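Local coordinates for protein nucleoporin NUP82 (Chaetomium thermophilum, PDB 5CWW) that probably serves as a structural component of the nuclear pore complex, this part being its N-terminal beta-propeller domain, at residues V113-D127 with V131-P143. Sequence-based numbering, arbitrary orientation.
Sequences VADDIRQLVMSPNQD and VLTSHTVHICILP
Val131 packs its CG1 methyl against the end of Ile117, 3.9 Å from CD1, while its CG2 lies beside Leu120 CD2, the two side chains pointing the same way. This is one blade of the beta-propeller, a four-stranded antiparallel sheet in which strand 119-122 pairs with 128-132 and that in turn with 137-141. Ile64 of the preceding sheet touches Ile117, Leu120 and Val131, so this face is packed against its neighbour. On the reverse face Gln119 and Leu132 meet CB to CB at 3.9 Å; the extended Gln119 chain carries NE2 past Leu132 CD2 to the backbone oxygen of Val176 in the next sheet.

The strand pairing opens with a classic beta bulge. Leu132 O accepts from both Arg118 N (2.6 Å, nearly straight) and Gln119 N (3.2 Å), the second donor tilted 27° from the carbonyl plane, and Leu132 N returns a bond to Gln119 O. Beyond the bulge chi1 (-67°) sets Arg118 CG against the Thr133 carbonyl carbon, and the bend at chi2 turns the chain on so that one guanidinium face lies over Ser134 CB. Thr133 OG1 takes the N-H of Thr136 in an ST motif, and its CG2 methyl slides past Val113, whose CG1 lies obliquely against the His138 ring, 3.8 Å from ND1.

At the far end, the bend at chi2 (64°) brings Met122 SD within 3.5 Å of Leu142 CD1, and a second bend at chi3 keeps CE close to the same methyl. Asp127, whose OD2 bonds His188, offers its backbone oxygen to Leu142 N at 3.0 Å, and a water donates to both Asp127 O and Leu142 O.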
ATOM      1  N   VAL B 113      21.766  -6.931  -7.758  1.00 69.26           N
ATOM      2  CA  VAL B 113      21.362  -5.632  -7.227  1.00 63.88           C
ATOM      3  C   VAL B 113      22.565  -4.698  -7.100  1.00 64.34           C
ATOM      4  O   VAL B 113      23.702  -5.153  -6.981  1.00 66.85           O
ATOM      5  CB  VAL B 113      20.669  -5.764  -5.850  1.00 63.01           C
ATOM      6  CG1 VAL B 113      19.396  -6.602  -5.978  1.00 61.59           C
ATOM      7  CG2 VAL B 113      21.628  -6.336  -4.800  1.00 63.08           C
ATOM      8  N   ALA B 114      22.302  -3.394  -7.126  1.00 64.63           N
ATOM      9  CA  ALA B 114      23.352  -2.384  -7.042  1.00 68.15           C
ATOM     10  C   ALA B 114      23.332  -1.663  -5.696  1.00 74.19           C
ATOM     11  O   ALA B 114      24.136  -0.762  -5.458  1.00 78.33           O
ATOM     12  CB  ALA B 114      23.208  -1.383  -8.176  1.00 66.68           C
ATOM     13  N   ASP B 115      22.416  -2.065  -4.820  1.00 74.89           N
ATOM     14  CA  ASP B 115      22.320  -1.478  -3.489  1.00 77.94           C
ATOM     15  C   ASP B 115      21.796  -2.513  -2.501  1.00 73.08           C
ATOM     16  O   ASP B 115      21.282  -3.555  -2.904  1.00 69.51           O
ATOM     17  CB  ASP B 115      21.407  -0.248  -3.511  1.00 83.50           C
ATOM     18  CG  ASP B 115      21.715   0.733  -2.393  1.00 90.35           C
ATOM     19  OD1 ASP B 115      22.326   0.324  -1.382  1.00 93.05           O
ATOM     20  OD2 ASP B 115      21.341   1.918  -2.525  1.00 92.40           O
ATOM     21  N   ASP B 116      21.930  -2.221  -1.210  1.00 74.80           N
ATOM     22  CA  ASP B 116      21.506  -3.142  -0.161  1.00 74.32           C
ATOM     23  C   ASP B 116      20.042  -3.533  -0.317  1.00 70.02           C
ATOM     24  O   ASP B 116      19.180  -2.680  -0.535  1.00 69.30           O
ATOM     25  CB  ASP B 116      21.729  -2.521   1.220  1.00 78.85           C
ATOM     26  CG  ASP B 116      23.195  -2.306   1.534  1.00 85.20           C
ATOM     27  OD1 ASP B 116      24.026  -3.142   1.118  1.00 86.96           O
ATOM     28  OD2 ASP B 116      23.516  -1.300   2.199  1.00 88.73           O
ATOM     29  N   ILE B 117      19.768  -4.829  -0.210  1.00 65.97           N
ATOM     30  CA  ILE B 117      18.400  -5.324  -0.282  1.00 61.54           C
ATOM     31  C   ILE B 117      17.597  -4.813   0.911  1.00 59.18           C
ATOM     32  O   ILE B 117      18.085  -4.799   2.041  1.00 61.29           O
ATOM     33  CB  ILE B 117      18.365  -6.864  -0.319  1.00 60.54           C
ATOM     34  CG1 ILE B 117      19.082  -7.371  -1.574  1.00 63.66           C
ATOM     35  CG2 ILE B 117      16.925  -7.375  -0.291  1.00 56.07           C
ATOM     36  CD1 ILE B 117      19.305  -8.868  -1.601  1.00 65.98           C
ATOM     37  N   ARG B 118      16.360  -4.407   0.647  1.00 56.00           N
ATOM     38  CA  ARG B 118      15.487  -3.851   1.676  1.00 59.09           C
ATOM     39  C   ARG B 118      14.349  -4.805   2.009  1.00 52.41           C
ATOM     40  O   ARG B 118      13.951  -4.923   3.169  1.00 50.72           O
ATOM     41  CB  ARG B 118      14.921  -2.504   1.224  1.00 61.24           C
ATOM     42  CG  ARG B 118      15.961  -1.403   1.091  1.00 72.76           C
ATOM     43  CD  ARG B 118      16.399  -0.884   2.449  1.00 84.10           C
ATOM     44  NE  ARG B 118      17.400   0.173   2.334  1.00 95.97           N
ATOM     45  CZ  ARG B 118      17.119   1.451   2.093  1.00104.49           C
ATOM     46  NH1 ARG B 118      15.863   1.846   1.936  1.00105.30           N
ATOM     47  NH2 ARG B 118      18.100   2.338   2.009  1.00109.44           N
ATOM     48  N   GLN B 119      13.825  -5.480   0.989  1.00 50.26           N
ATOM     49  CA  GLN B 119      12.670  -6.353   1.168  1.00 50.58           C
ATOM     50  C   GLN B 119      12.757  -7.625   0.331  1.00 51.78           C
ATOM     51  O   GLN B 119      13.199  -7.599  -0.821  1.00 53.05           O
ATOM     52  CB  GLN B 119      11.379  -5.613   0.806  1.00 51.18           C
ATOM     53  CG  GLN B 119      11.191  -4.271   1.492  1.00 53.68           C
ATOM     54  CD  GLN B 119       9.779  -3.738   1.332  1.00 53.86           C
ATOM     55  OE1 GLN B 119       8.803  -4.445   1.591  1.00 52.23           O
ATOM     56  NE2 GLN B 119       9.663  -2.490   0.891  1.00 56.67           N
ATOM     57  N   LEU B 120      12.328  -8.730   0.933  1.00 51.49           N
ATOM     58  CA  LEU B 120      12.117  -9.991   0.232  1.00 52.71           C
ATOM     59  C   LEU B 120      10.655 -10.388   0.386  1.00 54.33           C
ATOM     60  O   LEU B 120      10.154 -10.470   1.508  1.00 56.28           O
ATOM     61  CB  LEU B 120      13.022 -11.093   0.786  1.00 54.74           C
ATOM     62  CG  LEU B 120      14.526 -10.821   0.788  1.00 56.99           C
ATOM     63  CD1 LEU B 120      15.261 -11.960   1.483  1.00 60.30           C
ATOM     64  CD2 LEU B 120      15.040 -10.633  -0.628  1.00 56.77           C
ATOM     65  N   VAL B 121       9.973 -10.635  -0.729  1.00 53.75           N
ATOM     66  CA  VAL B 121       8.564 -11.017  -0.682  1.00 51.65           C
ATOM     67  C   VAL B 121       8.325 -12.317  -1.438  1.00 52.70           C
ATOM     68  O   VAL B 121       8.405 -12.363  -2.666  1.00 51.72           O
ATOM     69  CB  VAL B 121       7.653  -9.922  -1.271  1.00 48.77           C
ATOM     70  CG1 VAL B 121       6.193 -10.245  -0.981  1.00 47.17           C
ATOM     71  CG2 VAL B 121       8.014  -8.558  -0.697  1.00 49.59           C
ATOM     72  N   MET B 122       8.021 -13.369  -0.684  1.00 53.87           N
ATOM     73  CA  MET B 122       7.743 -14.682  -1.247  1.00 55.02           C
ATOM     74  C   MET B 122       6.413 -14.670  -1.987  1.00 56.28           C
ATOM     75  O   MET B 122       5.451 -14.055  -1.531  1.00 55.43           O
ATOM     76  CB  MET B 122       7.714 -15.737  -0.136  1.00 55.11           C
ATOM     77  CG  MET B 122       7.651 -17.175  -0.628  1.00 55.07           C
ATOM     78  SD  MET B 122       9.109 -17.687  -1.559  1.00 59.73           S
ATOM     79  CE  MET B 122      10.386 -17.557  -0.308  1.00 49.87           C
ATOM     80  N   SER B 123       6.356 -15.367  -3.117  1.00 56.01           N
ATOM     81  CA  SER B 123       5.121 -15.463  -3.888  1.00 54.62           C
ATOM     82  C   SER B 123       4.219 -16.524  -3.263  1.00 56.12           C
ATOM     83  O   SER B 123       4.682 -17.323  -2.452  1.00 56.78           O
ATOM     84  CB  SER B 123       5.426 -15.792  -5.351  1.00 54.91           C
ATOM     85  OG  SER B 123       5.913 -17.112  -5.491  1.00 55.88           O
ATOM     86  N   PRO B 124       2.926 -16.536  -3.633  1.00 52.85           N
ATOM     87  CA  PRO B 124       1.957 -17.461  -3.027  1.00 54.03           C
ATOM     88  C   PRO B 124       2.353 -18.934  -3.126  1.00 60.22           C
ATOM     89  O   PRO B 124       2.286 -19.648  -2.127  1.00 61.60           O
ATOM     90  CB  PRO B 124       0.675 -17.193  -3.823  1.00 53.44           C
ATOM     91  CG  PRO B 124       0.817 -15.793  -4.295  1.00 49.75           C
ATOM     92  CD  PRO B 124       2.278 -15.613  -4.580  1.00 50.45           C
ATOM     93  N   ASN B 125       2.759 -19.377  -4.312  1.00 65.04           N
ATOM     94  CA  ASN B 125       3.155 -20.766  -4.512  1.00 70.11           C
ATOM     95  C   ASN B 125       4.641 -20.986  -4.232  1.00 68.37           C
ATOM     96  O   ASN B 125       5.165 -22.080  -4.437  1.00 70.86           O
ATOM     97  CB  ASN B 125       2.812 -21.205  -5.934  1.00 75.51           C
ATOM     98  CG  ASN B 125       1.320 -21.176  -6.203  1.00 78.13           C
ATOM     99  OD1 ASN B 125       0.513 -21.444  -5.312  1.00 78.21           O
ATOM    100  ND2 ASN B 125       0.944 -20.838  -7.431  1.00 81.09           N
ATOM    101  N   GLN B 126       5.309 -19.932  -3.769  1.00 64.42           N
ATOM    102  CA  GLN B 126       6.669 -20.029  -3.245  1.00 62.56           C
ATOM    103  C   GLN B 126       7.681 -20.488  -4.294  1.00 62.03           C
ATOM    104  O   GLN B 126       8.644 -21.183  -3.973  1.00 60.35           O
ATOM    105  CB  GLN B 126       6.695 -20.984  -2.044  1.00 63.10           C
ATOM    106  CG  GLN B 126       5.722 -20.597  -0.939  1.00 61.21           C
ATOM    107  CD  GLN B 126       5.736 -21.565   0.228  1.00 62.98           C
ATOM    108  OE1 GLN B 126       5.934 -22.769   0.054  1.00 64.83           O
ATOM    109  NE2 GLN B 126       5.523 -21.041   1.430  1.00 63.63           N
ATOM    110  N   ASP B 127       7.458 -20.087  -5.543  1.00 60.74           N
ATOM    111  CA  ASP B 127       8.393 -20.381  -6.626  1.00 62.28           C
ATOM    112  C   ASP B 127       9.123 -19.117  -7.086  1.00 62.37           C
ATOM    113  O   ASP B 127      10.237 -19.197  -7.604  1.00 65.47           O
ATOM    114  CB  ASP B 127       7.662 -21.031  -7.806  1.00 63.19           C
ATOM    115  CG  ASP B 127       6.397 -20.288  -8.194  1.00 60.64           C
ATOM    116  OD1 ASP B 127       5.959 -19.400  -7.429  1.00 59.70           O
ATOM    117  OD2 ASP B 127       5.835 -20.599  -9.264  1.00 62.14           O
ATOM    118  N   VAL B 131      12.629  -9.224  -4.969  1.00 52.38           N
ATOM    119  CA  VAL B 131      13.808  -8.691  -4.291  1.00 52.04           C
ATOM    120  C   VAL B 131      13.908  -7.184  -4.500  1.00 53.27           C
ATOM    121  O   VAL B 131      14.158  -6.719  -5.614  1.00 54.36           O
ATOM    122  CB  VAL B 131      15.102  -9.359  -4.799  1.00 52.98           C
ATOM    123  CG1 VAL B 131      16.314  -8.840  -4.033  1.00 54.20           C
ATOM    124  CG2 VAL B 131      15.002 -10.871  -4.672  1.00 54.41           C
ATOM    125  N   LEU B 132      13.713  -6.431  -3.423  1.00 51.61           N
ATOM    126  CA  LEU B 132      13.631  -4.976  -3.493  1.00 52.16           C
ATOM    127  C   LEU B 132      14.818  -4.274  -2.851  1.00 53.63           C
ATOM    128  O   LEU B 132      15.225  -4.599  -1.735  1.00 53.98           O
ATOM    129  CB  LEU B 132      12.352  -4.482  -2.819  1.00 50.77           C
ATOM    130  CG  LEU B 132      11.042  -4.584  -3.598  1.00 50.14           C
ATOM    131  CD1 LEU B 132      10.644  -6.031  -3.837  1.00 51.34           C
ATOM    132  CD2 LEU B 132       9.944  -3.837  -2.852  1.00 49.98           C
ATOM    133  N   THR B 133      15.373  -3.315  -3.582  1.00 55.95           N
ATOM    134  CA  THR B 133      16.243  -2.305  -3.004  1.00 58.08           C
ATOM    135  C   THR B 133      15.340  -1.117  -2.695  1.00 56.76           C
ATOM    136  O   THR B 133      14.120  -1.265  -2.653  1.00 52.74           O
ATOM    137  CB  THR B 133      17.385  -1.899  -3.950  1.00 60.45           C
ATOM    138  OG1 THR B 133      16.841  -1.332  -5.147  1.00 60.08           O
ATOM    139  CG2 THR B 133      18.237  -3.107  -4.307  1.00 61.92           C
ATOM    140  N   SER B 134      15.923   0.057  -2.493  1.00 61.96           N
ATOM    141  CA  SER B 134      15.118   1.250  -2.267  1.00 62.81           C
ATOM    142  C   SER B 134      14.303   1.615  -3.509  1.00 60.33           C
ATOM    143  O   SER B 134      13.176   2.101  -3.393  1.00 59.73           O
ATOM    144  CB  SER B 134      16.009   2.423  -1.855  1.00 66.78           C
ATOM    145  OG  SER B 134      17.043   2.637  -2.799  1.00 68.53           O
ATOM    146  N   HIS B 135      14.867   1.364  -4.689  1.00 59.12           N
ATOM    147  CA  HIS B 135      14.253   1.789  -5.948  1.00 57.35           C
ATOM    148  C   HIS B 135      14.049   0.664  -6.965  1.00 55.59           C
ATOM    149  O   HIS B 135      13.183   0.769  -7.835  1.00 57.00           O
ATOM    150  CB  HIS B 135      15.097   2.888  -6.596  1.00 61.25           C
ATOM    151  CG  HIS B 135      15.011   4.209  -5.897  1.00 63.25           C
ATOM    152  ND1 HIS B 135      15.599   4.446  -4.674  1.00 66.10           N
ATOM    153  CD2 HIS B 135      14.400   5.364  -6.251  1.00 64.28           C
ATOM    154  CE1 HIS B 135      15.357   5.691  -4.305  1.00 66.83           C
ATOM    155  NE2 HIS B 135      14.631   6.270  -5.245  1.00 65.92           N
ATOM    156  N   THR B 136      14.842  -0.400  -6.864  1.00 55.74           N
ATOM    157  CA  THR B 136      14.835  -1.453  -7.878  1.00 54.51           C
ATOM    158  C   THR B 136      14.088  -2.700  -7.423  1.00 55.46           C
ATOM    159  O   THR B 136      13.917  -2.934  -6.225  1.00 57.25           O
ATOM    160  CB  THR B 136      16.272  -1.860  -8.276  1.00 54.27           C
ATOM    161  OG1 THR B 136      16.928  -2.482  -7.162  1.00 55.51           O
ATOM    162  CG2 THR B 136      17.073  -0.641  -8.720  1.00 54.94           C
ATOM    163  N   VAL B 137      13.640  -3.490  -8.395  1.00 54.04           N
ATOM    164  CA  VAL B 137      12.920  -4.729  -8.125  1.00 53.96           C
ATOM    165  C   VAL B 137      13.428  -5.842  -9.035  1.00 56.33           C
ATOM    166  O   VAL B 137      13.397  -5.716 -10.261  1.00 56.85           O
ATOM    167  CB  VAL B 137      11.400  -4.565  -8.330  1.00 52.87           C
ATOM    168  CG1 VAL B 137      10.664  -5.853  -7.970  1.00 52.25           C
ATOM    169  CG2 VAL B 137      10.865  -3.408  -7.500  1.00 52.06           C
ATOM    170  N   HIS B 138      13.902  -6.926  -8.426  1.00 59.21           N
ATOM    171  CA  HIS B 138      14.284  -8.124  -9.163  1.00 61.63           C
ATOM    172  C   HIS B 138      13.400  -9.298  -8.756  1.00 61.20           C
ATOM    173  O   HIS B 138      12.992  -9.401  -7.601  1.00 61.35           O
ATOM    174  CB  HIS B 138      15.751  -8.475  -8.920  1.00 62.04           C
ATOM    175  CG  HIS B 138      16.714  -7.514  -9.541  1.00 62.04           C
ATOM    176  ND1 HIS B 138      17.013  -6.290  -8.980  1.00 61.08           N
ATOM    177  CD2 HIS B 138      17.449  -7.597 -10.675  1.00 63.02           C
ATOM    178  CE1 HIS B 138      17.891  -5.662  -9.741  1.00 63.10           C
ATOM    179  NE2 HIS B 138      18.172  -6.434 -10.776  1.00 63.86           N
ATOM    180  N   ILE B 139      13.112 -10.174  -9.713  1.00 58.98           N
ATOM    181  CA  ILE B 139      12.365 -11.396  -9.447  1.00 58.56           C
ATOM    182  C   ILE B 139      13.303 -12.587  -9.549  1.00 59.82           C
ATOM    183  O   ILE B 139      13.861 -12.860 -10.613  1.00 60.01           O
ATOM    184  CB  ILE B 139      11.195 -11.584 -10.428  1.00 57.54           C
ATOM    185  CG1 ILE B 139      10.303 -10.340 -10.451  1.00 54.55           C
ATOM    186  CG2 ILE B 139      10.388 -12.833 -10.068  1.00 58.74           C
ATOM    187  CD1 ILE B 139       9.707  -9.973  -9.112  1.00 51.77           C
ATOM    188  N   CYS B 140      13.475 -13.292  -8.435  1.00 60.66           N
ATOM    189  CA  CYS B 140      14.323 -14.472  -8.404  1.00 63.09           C
ATOM    190  C   CYS B 140      13.499 -15.730  -8.621  1.00 62.64           C
ATOM    191  O   CYS B 140      12.561 -16.008  -7.873  1.00 60.61           O
ATOM    192  CB  CYS B 140      15.073 -14.566  -7.075  1.00 62.49           C
ATOM    193  SG  CYS B 140      16.175 -16.004  -6.961  1.00 65.83           S
ATOM    194  N   ILE B 141      13.849 -16.480  -9.658  1.00 62.27           N
ATOM    195  CA  ILE B 141      13.272 -17.796  -9.881  1.00 63.96           C
ATOM    196  C   ILE B 141      13.940 -18.750  -8.906  1.00 62.60           C
ATOM    197  O   ILE B 141      15.080 -19.164  -9.113  1.00 63.60           O
ATOM    198  CB  ILE B 141      13.473 -18.281 -11.330  1.00 69.22           C
ATOM    199  CG1 ILE B 141      13.058 -17.189 -12.323  1.00 70.24           C
ATOM    200  CG2 ILE B 141      12.689 -19.563 -11.579  1.00 71.48           C
ATOM    201  CD1 ILE B 141      11.655 -16.656 -12.119  1.00 69.09           C
ATOM    202  N   LEU B 142      13.231 -19.086  -7.836  1.00 65.07           N
ATOM    203  CA  LEU B 142      13.814 -19.874  -6.757  1.00 67.40           C
ATOM    204  C   LEU B 142      14.252 -21.248  -7.257  1.00 74.53           C
ATOM    205  O   LEU B 142      13.525 -21.901  -8.004  1.00 76.29           O
ATOM    206  CB  LEU B 142      12.819 -20.009  -5.603  1.00 66.25           C
ATOM    207  CG  LEU B 142      12.450 -18.685  -4.928  1.00 63.82           C
ATOM    208  CD1 LEU B 142      11.395 -18.898  -3.852  1.00 64.63           C
ATOM    209  CD2 LEU B 142      13.684 -18.013  -4.330  1.00 62.40           C
ATOM    210  N   PRO B 143      15.451 -21.692  -6.844  1.00 79.56           N
ATOM    211  CA  PRO B 143      15.990 -22.947  -7.372  1.00 83.53           C
ATOM    212  C   PRO B 143      15.431 -24.181  -6.679  1.00 84.25           C
ATOM    213  O   PRO B 143      14.765 -24.069  -5.650  1.00 86.25           O
ATOM    214  CB  PRO B 143      17.486 -22.814  -7.093  1.00 85.69           C
ATOM    215  CG  PRO B 143      17.535 -22.034  -5.824  1.00 82.16           C
ATOM    216  CD  PRO B 143      16.374 -21.069  -5.878  1.00 79.95           C
TER
HETATM  217  O   HOH W   1      18.839   0.240  -1.132  1.00 71.42           O
HETATM  218  O   HOH W   2      11.150 -21.519  -8.708  1.00 54.64           O